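Local coordinates for protein inactive glucansucrase (Lactobacillus reuteri, PDB 5JBD) that is an inactive glucansucrase of glycosyl hydrolase family 70, whose members are built round a TIM-barrel domain, at residues M547-V552 against N582-A587. Numbering follows the deposited sequence.
Sequences MAQQSV and NSENPA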
loop_
_atom_site.group_PDB
_atom_site.type_symbol
_atom_site.label_atom_id
_atom_site.label_comp_id
_atom_site.label_asym_id
_atom_site.label_seq_id
_atom_site.Cartn_x
_atom_site.Cartn_y
_atom_site.Cartn_z
ATOM N N MET A 547 -24.972 -9.544 30.284
ATOM C CA MET A 547 -24.819 -8.742 31.497
ATOM C C MET A 547 -26.164 -8.513 32.164
ATOM O O MET A 547 -27.128 -8.114 31.510
ATOM C CB MET A 547 -24.149 -7.393 31.179
ATOM C CG MET A 547 -23.867 -6.512 32.390
ATOM S SD MET A 547 -23.040 -4.977 31.939
ATOM C CE MET A 547 -24.420 -4.086 31.209
ATOM N N ALA A 548 -26.228 -8.785 33.470
ATOM C CA ALA A 548 -27.461 -8.608 34.232
ATOM C C ALA A 548 -27.819 -7.127 34.322
ATOM O O ALA A 548 -26.936 -6.262 34.359
ATOM C CB ALA A 548 -27.321 -9.206 35.640
ATOM N N GLN A 549 -29.119 -6.838 34.338
ATOM C CA GLN A 549 -29.583 -5.461 34.479
ATOM C C GLN A 549 -29.197 -4.924 35.850
ATOM O O GLN A 549 -29.296 -5.646 36.855
ATOM C CB GLN A 549 -31.094 -5.337 34.249
ATOM C CG GLN A 549 -31.631 -3.915 34.376
ATOM C CD GLN A 549 -33.059 -3.795 33.864
ATOM O OE1 GLN A 549 -34.000 -4.283 34.490
ATOM N NE2 GLN A 549 -33.226 -3.123 32.737
ATOM N N GLN A 550 -28.776 -3.659 35.872
ATOM C CA GLN A 550 -28.311 -2.993 37.089
ATOM C C GLN A 550 -28.252 -1.487 36.925
ATOM O O GLN A 550 -28.256 -0.973 35.802
ATOM C CB GLN A 550 -26.912 -3.493 37.466
ATOM C CG GLN A 550 -25.792 -3.054 36.508
ATOM C CD GLN A 550 -24.570 -3.937 36.627
ATOM O OE1 GLN A 550 -23.646 -3.623 37.371
ATOM N NE2 GLN A 550 -24.585 -5.080 35.940
ATOM N N SER A 551 -28.151 -0.800 38.053
ATOM C CA SER A 551 -27.908 0.635 38.092
ATOM C C SER A 551 -26.398 0.889 38.243
ATOM O O SER A 551 -25.712 0.095 38.876
ATOM C CB SER A 551 -28.663 1.245 39.261
ATOM O OG SER A 551 -28.524 2.650 39.276
ATOM N N VAL A 552 -25.899 1.967 37.629
ATOM C CA VAL A 552 -24.494 2.369 37.742
ATOM C C VAL A 552 -24.400 3.865 38.005
ATOM O O VAL A 552 -25.281 4.619 37.599
ATOM C CB VAL A 552 -23.680 2.021 36.478
ATOM C CG1 VAL A 552 -23.619 0.509 36.296
ATOM C CG2 VAL A 552 -24.266 2.672 35.230
ATOM N N ASN A 582 -37.822 3.208 23.712
ATOM C CA ASN A 582 -37.764 1.792 24.089
ATOM C C ASN A 582 -36.386 1.371 24.657
ATOM O O ASN A 582 -35.951 0.240 24.464
ATOM C CB ASN A 582 -38.205 0.908 22.899
ATOM C CG ASN A 582 -38.881 -0.400 23.328
ATOM O OD1 ASN A 582 -39.420 -0.520 24.433
ATOM N ND2 ASN A 582 -38.858 -1.390 22.434
ATOM N N SER A 583 -35.724 2.292 25.362
ATOM C CA SER A 583 -34.480 2.004 26.071
ATOM C C SER A 583 -34.717 2.025 27.588
ATOM O O SER A 583 -35.807 2.369 28.059
ATOM C CB SER A 583 -33.397 3.017 25.682
ATOM O OG SER A 583 -33.753 4.322 26.113
ATOM N N GLU A 584 -33.689 1.659 28.345
ATOM C CA GLU A 584 -33.783 1.597 29.813
ATOM C C GLU A 584 -33.830 2.964 30.480
ATOM O O GLU A 584 -34.261 3.069 31.616
ATOM C CB GLU A 584 -32.613 0.811 30.391
ATOM C CG GLU A 584 -32.563 -0.643 29.955
ATOM C CD GLU A 584 -31.206 -1.269 30.229
ATOM O OE1 GLU A 584 -30.229 -0.984 29.491
ATOM O OE2 GLU A 584 -31.119 -2.047 31.195
ATOM N N ASN A 585 -33.374 4.005 29.786
ATOM C CA ASN A 585 -33.293 5.358 30.345
ATOM C C ASN A 585 -34.138 6.339 29.528
ATOM O O ASN A 585 -34.305 6.152 28.320
ATOM C CB ASN A 585 -31.836 5.819 30.350
ATOM C CG ASN A 585 -30.924 4.838 31.069
ATOM O OD1 ASN A 585 -30.842 4.838 32.298
ATOM N ND2 ASN A 585 -30.234 3.994 30.303
ATOM N N PRO A 586 -34.652 7.402 30.176
ATOM C CA PRO A 586 -35.455 8.412 29.478
ATOM C C PRO A 586 -34.580 9.424 28.702
ATOM O O PRO A 586 -33.343 9.303 28.696
ATOM C CB PRO A 586 -36.212 9.084 30.626
ATOM C CG PRO A 586 -35.221 9.055 31.744
ATOM C CD PRO A 586 -34.460 7.763 31.594
ATOM N N ALA A 587 -35.221 10.408 28.064
ATOM C CA ALA A 587 -34.527 11.369 27.187
ATOM C C ALA A 587 -33.537 12.276 27.923
ATOM O O ALA A 587 -32.530 12.701 27.346
ATOM C CB ALA A 587 -35.546 12.223 26.438
#
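Gln549 and Glu584 meet through a single side-chain hydrogen bond. The amide nitrogen NE2 of Gln549 donates to OE2 of Glu584 over 2.8 Å. The bond is almost straight, with an N-H...O angle of 173°. OE2 lies in the amide plane of Gln549 and accepts through its anti lone pair, the one turned away from OE1. Amide and carboxylate are nearly coplanar, their planes 21° apart. Gln549 has CG anti to the backbone N (chi1 -180°) and continues extended, which brings its amide to the Glu584 carboxylate. Glu584 is also extended beyond CG. The two side chains reach toward each other from well-separated backbones, with CA of Gln549 9.4 Å from CA of Glu584. This is a surface contact in the beta-rich region between barrel strands 460-464 and 652-654, its centre about 44 Å from the centre of the chain. It links the residue just before strand 550-555 to the loop between strands 576-577 and 588-590. Strand 596-605 pairs antiparallel with 550-555, and its Lys602 touches both Gln549 and Glu584. The other carboxylate oxygen, OE1, has a weak hydrogen bond with Tyr604. On the loop side, Asn585 is anchored by Asp570 and Thr600. Next to Gln549, CB of Gln550 points away from the loop, and NE2 of Gln550 donates to Ala548 O at 3.1 Å, spanning Gln549.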